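Local structure of putative tRNA synthase (Salmonella typhimurium, 3DQQ) at residues M2-V7 and R232-H237; F21-E24 and P28-Q31. The protein probably catalyses the ATP-dependent phosphorylation of 3-oxo-tetronate to 3-oxo-tetronate 4-phosphate, as a member of the four-carbon acid sugar kinase family. All coordinates share one frame; numbering follows the deposited sequence.

Interaction 1 (M2-V7 and R232-H237); sequences MLKIGV and RQWAKH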
ATOM      1  N   MET A   2      21.193  29.044 -27.148  1.00 49.57           N
ATOM      2  CA  MET A   2      21.629  29.524 -25.833  1.00 48.04           C
ATOM      3  C   MET A   2      21.036  28.645 -24.768  1.00 46.15           C
ATOM      4  O   MET A   2      19.839  28.534 -24.695  1.00 46.72           O
ATOM      5  CB  MET A   2      21.145  30.943 -25.595  1.00 48.17           C
ATOM      6  CG  MET A   2      21.203  31.430 -24.092  1.00 50.15           C
ATOM      7  SD  MET A   2      22.699  32.349 -23.559  1.00 52.81           S
ATOM      8  CE  MET A   2      23.204  33.235 -25.115  1.00 46.42           C
ATOM      9  N   LEU A   3      21.853  28.051 -23.911  1.00 43.67           N
ATOM     10  CA  LEU A   3      21.342  27.207 -22.835  1.00 41.85           C
ATOM     11  C   LEU A   3      21.549  27.896 -21.485  1.00 39.80           C
ATOM     12  O   LEU A   3      22.651  27.916 -20.956  1.00 39.41           O
ATOM     13  CB  LEU A   3      22.061  25.876 -22.897  1.00 41.79           C
ATOM     14  CG  LEU A   3      21.696  24.786 -21.897  1.00 42.98           C
ATOM     15  CD1 LEU A   3      20.223  24.747 -21.674  1.00 43.86           C
ATOM     16  CD2 LEU A   3      22.185  23.450 -22.411  1.00 41.98           C
ATOM     17  N   LYS A   4      20.502  28.500 -20.941  1.00 37.69           N
ATOM     18  CA  LYS A   4      20.653  29.338 -19.764  1.00 36.80           C
ATOM     19  C   LYS A   4      20.790  28.565 -18.450  1.00 35.08           C
ATOM     20  O   LYS A   4      21.654  28.849 -17.659  1.00 34.99           O
ATOM     21  CB  LYS A   4      19.460  30.249 -19.615  1.00 36.46           C
ATOM     22  CG  LYS A   4      19.310  31.309 -20.649  1.00 37.97           C
ATOM     23  CD  LYS A   4      18.134  32.218 -20.184  1.00 38.54           C
ATOM     24  CE  LYS A   4      17.821  33.399 -21.107  1.00 39.21           C
ATOM     25  NZ  LYS A   4      17.364  33.016 -22.451  1.00 40.12           N
ATOM     26  N   ILE A   5      19.904  27.617 -18.213  1.00 33.30           N
ATOM     27  CA  ILE A   5      19.922  26.812 -17.007  1.00 33.12           C
ATOM     28  C   ILE A   5      19.977  25.364 -17.458  1.00 32.57           C
ATOM     29  O   ILE A   5      19.243  24.966 -18.364  1.00 32.25           O
ATOM     30  CB  ILE A   5      18.657  27.072 -16.113  1.00 32.87           C
ATOM     31  CG1 ILE A   5      18.593  28.574 -15.790  1.00 32.85           C
ATOM     32  CG2 ILE A   5      18.692  26.256 -14.837  1.00 31.08           C
ATOM     33  CD1 ILE A   5      17.302  29.096 -15.168  1.00 32.62           C
ATOM     34  N   GLY A   6      20.869  24.594 -16.834  1.00 31.64           N
ATOM     35  CA  GLY A   6      20.972  23.153 -17.058  1.00 31.10           C
ATOM     36  C   GLY A   6      20.691  22.487 -15.727  1.00 30.68           C
ATOM     37  O   GLY A   6      21.471  22.637 -14.771  1.00 30.19           O
ATOM     38  N   VAL A   7      19.574  21.776 -15.635  1.00 29.81           N
ATOM     39  CA  VAL A   7      19.210  21.169 -14.388  1.00 29.80           C
ATOM     40  C   VAL A   7      19.692  19.733 -14.379  1.00 30.47           C
ATOM     41  O   VAL A   7      19.451  19.026 -15.331  1.00 31.22           O
ATOM     42  CB  VAL A   7      17.698  21.199 -14.212  1.00 29.89           C
ATOM     43  CG1 VAL A   7      17.263  20.423 -12.901  1.00 25.71           C
ATOM     44  CG2 VAL A   7      17.240  22.642 -14.280  1.00 26.76           C
ATOM     45  N   ARG A 232      11.686  33.762 -13.335  1.00 39.18           N
ATOM     46  CA  ARG A 232      11.084  35.083 -13.369  1.00 40.20           C
ATOM     47  C   ARG A 232      12.066  36.206 -13.538  1.00 41.76           C
ATOM     48  O   ARG A 232      11.667  37.302 -13.934  1.00 42.54           O
ATOM     49  CB  ARG A 232      10.285  35.337 -12.114  1.00 40.46           C
ATOM     50  CG  ARG A 232       9.159  34.347 -11.946  1.00 40.44           C
ATOM     51  CD  ARG A 232       8.188  34.727 -10.906  1.00 40.27           C
ATOM     52  NE  ARG A 232       7.162  33.716 -10.902  1.00 41.37           N
ATOM     53  CZ  ARG A 232       6.296  33.507  -9.925  1.00 42.55           C
ATOM     54  NH1 ARG A 232       6.278  34.276  -8.853  1.00 43.99           N
ATOM     55  NH2 ARG A 232       5.427  32.518 -10.040  1.00 42.46           N
ATOM     56  N   GLN A 233      13.342  35.975 -13.239  1.00 43.16           N
ATOM     57  CA  GLN A 233      14.342  36.948 -13.626  1.00 43.94           C
ATOM     58  C   GLN A 233      14.447  37.034 -15.118  1.00 45.22           C
ATOM     59  O   GLN A 233      14.683  38.103 -15.634  1.00 45.97           O
ATOM     60  CB  GLN A 233      15.708  36.599 -13.096  1.00 44.03           C
ATOM     61  CG  GLN A 233      15.924  37.128 -11.744  1.00 44.83           C
ATOM     62  CD  GLN A 233      15.785  38.615 -11.687  1.00 44.72           C
ATOM     63  OE1 GLN A 233      16.479  39.347 -12.403  1.00 45.47           O
ATOM     64  NE2 GLN A 233      14.891  39.089 -10.821  1.00 41.69           N
ATOM     65  N   TRP A 234      14.301  35.922 -15.824  1.00 46.26           N
ATOM     66  CA  TRP A 234      14.468  35.953 -17.272  1.00 47.61           C
ATOM     67  C   TRP A 234      13.159  36.301 -17.914  1.00 49.13           C
ATOM     68  O   TRP A 234      13.111  36.730 -19.035  1.00 49.08           O
ATOM     69  CB  TRP A 234      15.008  34.631 -17.794  1.00 46.35           C
ATOM     70  CG  TRP A 234      16.308  34.304 -17.180  1.00 45.31           C
ATOM     71  CD1 TRP A 234      16.565  33.349 -16.258  1.00 43.99           C
ATOM     72  CD2 TRP A 234      17.536  34.974 -17.412  1.00 45.95           C
ATOM     73  NE1 TRP A 234      17.871  33.367 -15.901  1.00 42.81           N
ATOM     74  CE2 TRP A 234      18.501  34.363 -16.589  1.00 44.34           C
ATOM     75  CE3 TRP A 234      17.926  36.022 -18.253  1.00 44.68           C
ATOM     76  CZ2 TRP A 234      19.841  34.761 -16.579  1.00 44.90           C
ATOM     77  CZ3 TRP A 234      19.257  36.428 -18.233  1.00 45.09           C
ATOM     78  CH2 TRP A 234      20.201  35.786 -17.404  1.00 45.48           C
ATOM     79  N   ALA A 235      12.075  36.146 -17.176  1.00 52.50           N
ATOM     80  CA  ALA A 235      10.768  36.534 -17.696  1.00 54.80           C
ATOM     81  C   ALA A 235      10.722  38.051 -17.770  1.00 57.24           C
ATOM     82  O   ALA A 235      10.081  38.584 -18.668  1.00 58.20           O
ATOM     83  CB  ALA A 235       9.612  35.972 -16.807  1.00 54.90           C
ATOM     84  N   LYS A 236      11.460  38.715 -16.857  1.00 59.74           N
ATOM     85  CA  LYS A 236      11.422  40.179 -16.635  1.00 61.15           C
ATOM     86  C   LYS A 236      11.560  41.075 -17.857  1.00 62.73           C
ATOM     87  O   LYS A 236      10.999  42.167 -17.851  1.00 63.12           O
ATOM     88  CB  LYS A 236      12.453  40.628 -15.566  1.00 61.41           C
ATOM     89  CG  LYS A 236      12.011  40.351 -14.112  1.00 61.55           C
ATOM     90  CD  LYS A 236      12.581  41.360 -13.083  1.00 61.69           C
ATOM     91  CE  LYS A 236      12.389  40.879 -11.613  1.00 61.52           C
ATOM     92  NZ  LYS A 236      13.359  41.520 -10.653  1.00 61.24           N
ATOM     93  N   HIS A 237      12.274  40.654 -18.898  1.00 64.60           N
ATOM     94  CA  HIS A 237      12.314  41.477 -20.146  1.00 65.79           C
ATOM     95  C   HIS A 237      11.381  40.973 -21.292  1.00 66.83           C
ATOM     96  O   HIS A 237      11.408  41.522 -22.415  1.00 67.00           O
ATOM     97  CB  HIS A 237      13.779  41.696 -20.631  1.00 66.17           C
ATOM     98  CG  HIS A 237      14.550  42.694 -19.808  1.00 67.05           C
ATOM     99  ND1 HIS A 237      14.410  44.062 -19.970  1.00 67.77           N
ATOM    100  CD2 HIS A 237      15.458  42.524 -18.813  1.00 66.99           C
ATOM    101  CE1 HIS A 237      15.199  44.689 -19.113  1.00 67.52           C
ATOM    102  NE2 HIS A 237      15.845  43.779 -18.401  1.00 67.34           N
TER
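The aliphatic part of the K4 side chain lies over one face of the W234 indole. CD sits 4.0 Å from the centroid of the five-membered ring of W234, only 13° off the ring normal, a CH-pi contact over that ring and so offset from the middle of the whole indole. The next carbon, CE, reaches the benzo side, 3.9 Å from W234 CE3. K4 keeps its chain extended as far as CE and bends at the last torsion (chi4 64°), which turns NZ aside; the amine has a long, weak ion pair with D45. Lysine suits this partly exposed place because its methylenes can cover an aromatic ring while its amine reaches past them to a carboxylate. I5 adds a looser apolar touch: its CD1 comes obliquely to W234, 4.5 Å from CD1 of the indole. The indole and I5 both also touch M27, so a methionine from the turn after helix 12-24 shares this apolar patch. No hydrogen bond joins 2-7 to 232-237, and side chains alone make the contact. It is plain packing between the segment leading into strand 5-9 and the C-terminal part of a helix, as in an alpha/beta domain whose helices cover a parallel sheet.

Interaction 2 (F21-E24 and P28-Q31); sequences FLVE and PTVQ
L22 and V23 of helix 12-24 meet T29 at the start of strand 29-33 through van der Waals contact. The apolar part centres on V23. Its CG2 branch lies anti to the carbonyl carbon and approaches T29 CB at 3.7 Å, the two side chains crossing at a slant. The same methyl comes within 4.3 Å of P28 CA, touching the backbone of the proline, whose CB points away from the helix. A beta-branched valine suits this spot: one methyl serves T29 and P28, and the side chain also touches I379 of the neighbouring antiparallel strand 376-382.

The second group of contacts sets carbon against oxygen. L22 and T29 cross at about a right angle, and T29 OG1 stands 3.5 Å from L22 CB and 3.9 Å from L22 CD1. The threonine torsion (chi1 -59°) sets OG1 anti to its own carbonyl carbon, on the side of the helix, where V23 CG2 is also close at 3.8 Å. The hydroxyl is not left without a polar partner here, for it hydrogen-bonds to the backbone O of M27 in the connecting turn. The isobutyl group of L22 is shared with A227 and A231 of helix 224-235 and with A46, small residues that suit close packing around a branched side chain.

No hydrogen bond or charge pair links 21-24 with 28-31. This is consistent with a contact held by close fit and burial. Threonine suits its centre because its carbon framework packs against the helix while its buried hydroxyl bonds to M27 O, which probably steadies the turn.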
ATOM      1  N   PHE A  21       7.772  24.110 -13.866  1.00 35.34           N
ATOM      2  CA  PHE A  21       7.878  25.451 -13.293  1.00 35.39           C
ATOM      3  C   PHE A  21       8.632  26.374 -14.215  1.00 35.51           C
ATOM      4  O   PHE A  21       8.273  27.539 -14.335  1.00 35.70           O
ATOM      5  CB  PHE A  21       8.547  25.449 -11.919  1.00 35.97           C
ATOM      6  CG  PHE A  21       7.621  25.108 -10.818  1.00 35.64           C
ATOM      7  CD1 PHE A  21       7.489  23.813 -10.378  1.00 37.89           C
ATOM      8  CD2 PHE A  21       6.840  26.071 -10.246  1.00 38.35           C
ATOM      9  CE1 PHE A  21       6.567  23.481  -9.384  1.00 36.35           C
ATOM     10  CE2 PHE A  21       5.931  25.749  -9.239  1.00 37.61           C
ATOM     11  CZ  PHE A  21       5.790  24.457  -8.828  1.00 35.76           C
ATOM     12  N   LEU A  22       9.665  25.882 -14.891  1.00 35.42           N
ATOM     13  CA  LEU A  22      10.386  26.778 -15.818  1.00 35.03           C
ATOM     14  C   LEU A  22       9.457  27.208 -16.954  1.00 35.16           C
ATOM     15  O   LEU A  22       9.367  28.399 -17.284  1.00 35.28           O
ATOM     16  CB  LEU A  22      11.671  26.146 -16.347  1.00 34.68           C
ATOM     17  CG  LEU A  22      12.742  25.774 -15.309  1.00 33.55           C
ATOM     18  CD1 LEU A  22      13.875  24.983 -15.988  1.00 29.78           C
ATOM     19  CD2 LEU A  22      13.245  27.004 -14.575  1.00 28.80           C
ATOM     20  N   VAL A  23       8.712  26.257 -17.507  1.00 35.08           N
ATOM     21  CA  VAL A  23       7.813  26.586 -18.611  1.00 35.12           C
ATOM     22  C   VAL A  23       6.681  27.495 -18.166  1.00 35.29           C
ATOM     23  O   VAL A  23       6.367  28.465 -18.826  1.00 35.14           O
ATOM     24  CB  VAL A  23       7.286  25.331 -19.317  1.00 34.76           C
ATOM     25  CG1 VAL A  23       6.177  25.704 -20.285  1.00 32.35           C
ATOM     26  CG2 VAL A  23       8.463  24.611 -20.024  1.00 33.07           C
ATOM     27  N   GLU A  24       6.093  27.206 -17.025  1.00 36.17           N
ATOM     28  CA  GLU A  24       5.023  28.062 -16.490  1.00 36.91           C
ATOM     29  C   GLU A  24       5.500  29.461 -16.170  1.00 36.90           C
ATOM     30  O   GLU A  24       4.691  30.353 -16.032  1.00 37.73           O
ATOM     31  CB  GLU A  24       4.376  27.451 -15.251  1.00 37.13           C
ATOM     32  CG  GLU A  24       3.697  26.098 -15.570  1.00 42.14           C
ATOM     33  CD  GLU A  24       2.582  26.223 -16.622  1.00 47.85           C
ATOM     34  OE1 GLU A  24       1.688  27.066 -16.380  1.00 52.43           O
ATOM     35  OE2 GLU A  24       2.598  25.512 -17.667  1.00 49.35           O
ATOM     36  N   PRO A  28      11.066  28.029 -22.066  1.00 32.61           N
ATOM     37  CA  PRO A  28      10.932  26.811 -22.840  1.00 32.75           C
ATOM     38  C   PRO A  28      11.947  25.779 -22.435  1.00 32.50           C
ATOM     39  O   PRO A  28      13.095  26.101 -22.330  1.00 33.57           O
ATOM     40  CB  PRO A  28      11.242  27.278 -24.258  1.00 31.64           C
ATOM     41  CG  PRO A  28      10.791  28.599 -24.278  1.00 32.09           C
ATOM     42  CD  PRO A  28      11.164  29.188 -22.953  1.00 32.48           C
ATOM     43  N   THR A  29      11.537  24.541 -22.256  1.00 32.74           N
ATOM     44  CA  THR A  29      12.373  23.560 -21.591  1.00 33.25           C
ATOM     45  C   THR A  29      12.162  22.168 -22.184  1.00 33.35           C
ATOM     46  O   THR A  29      11.040  21.731 -22.331  1.00 33.33           O
ATOM     47  CB  THR A  29      12.005  23.489 -20.097  1.00 33.29           C
ATOM     48  OG1 THR A  29      12.193  24.781 -19.521  1.00 34.99           O
ATOM     49  CG2 THR A  29      12.849  22.451 -19.368  1.00 32.83           C
ATOM     50  N   VAL A  30      13.244  21.478 -22.502  1.00 33.26           N
ATOM     51  CA  VAL A  30      13.196  20.091 -22.867  1.00 33.39           C
ATOM     52  C   VAL A  30      13.676  19.271 -21.662  1.00 33.77           C
ATOM     53  O   VAL A  30      14.610  19.680 -21.003  1.00 33.82           O
ATOM     54  CB  VAL A  30      14.147  19.831 -24.012  1.00 33.52           C
ATOM     55  CG1 VAL A  30      14.419  18.335 -24.077  1.00 34.00           C
ATOM     56  CG2 VAL A  30      13.600  20.428 -25.306  1.00 31.21           C
ATOM     57  N   GLN A  31      13.033  18.146 -21.358  1.00 33.97           N
ATOM     58  CA  GLN A  31      13.579  17.184 -20.409  1.00 34.19           C
ATOM     59  C   GLN A  31      14.171  16.058 -21.191  1.00 34.47           C
ATOM     60  O   GLN A  31      13.530  15.572 -22.099  1.00 35.15           O
ATOM     61  CB  GLN A  31      12.496  16.626 -19.512  1.00 34.52           C
ATOM     62  CG  GLN A  31      12.927  15.483 -18.538  1.00 34.32           C
ATOM     63  CD  GLN A  31      11.769  15.076 -17.587  1.00 35.52           C
ATOM     64  OE1 GLN A  31      10.864  15.871 -17.342  1.00 37.95           O
ATOM     65  NE2 GLN A  31      11.804  13.844 -17.061  1.00 36.80           N
TER

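In the fold
Interactions 1 and 2 lie close together, their centres 10 Å apart and their nearest atoms about 4 Å apart without touching. Strand 5-9, helix 12-24 and strand 29-33 follow one another in the sugar-binding N-terminal domain, and strand 46-50 lies between the two strands in the sheet. The chain thus passes from interaction 1 through both halves of interaction 2 before returning, some 200 residues later, with helix 224-235, which packs beside them and borders both contacts. Only interaction 1 joins distant parts of the chain; interaction 2 is a local turn from helix to strand. Both lie away from the residues that probably bind ATP.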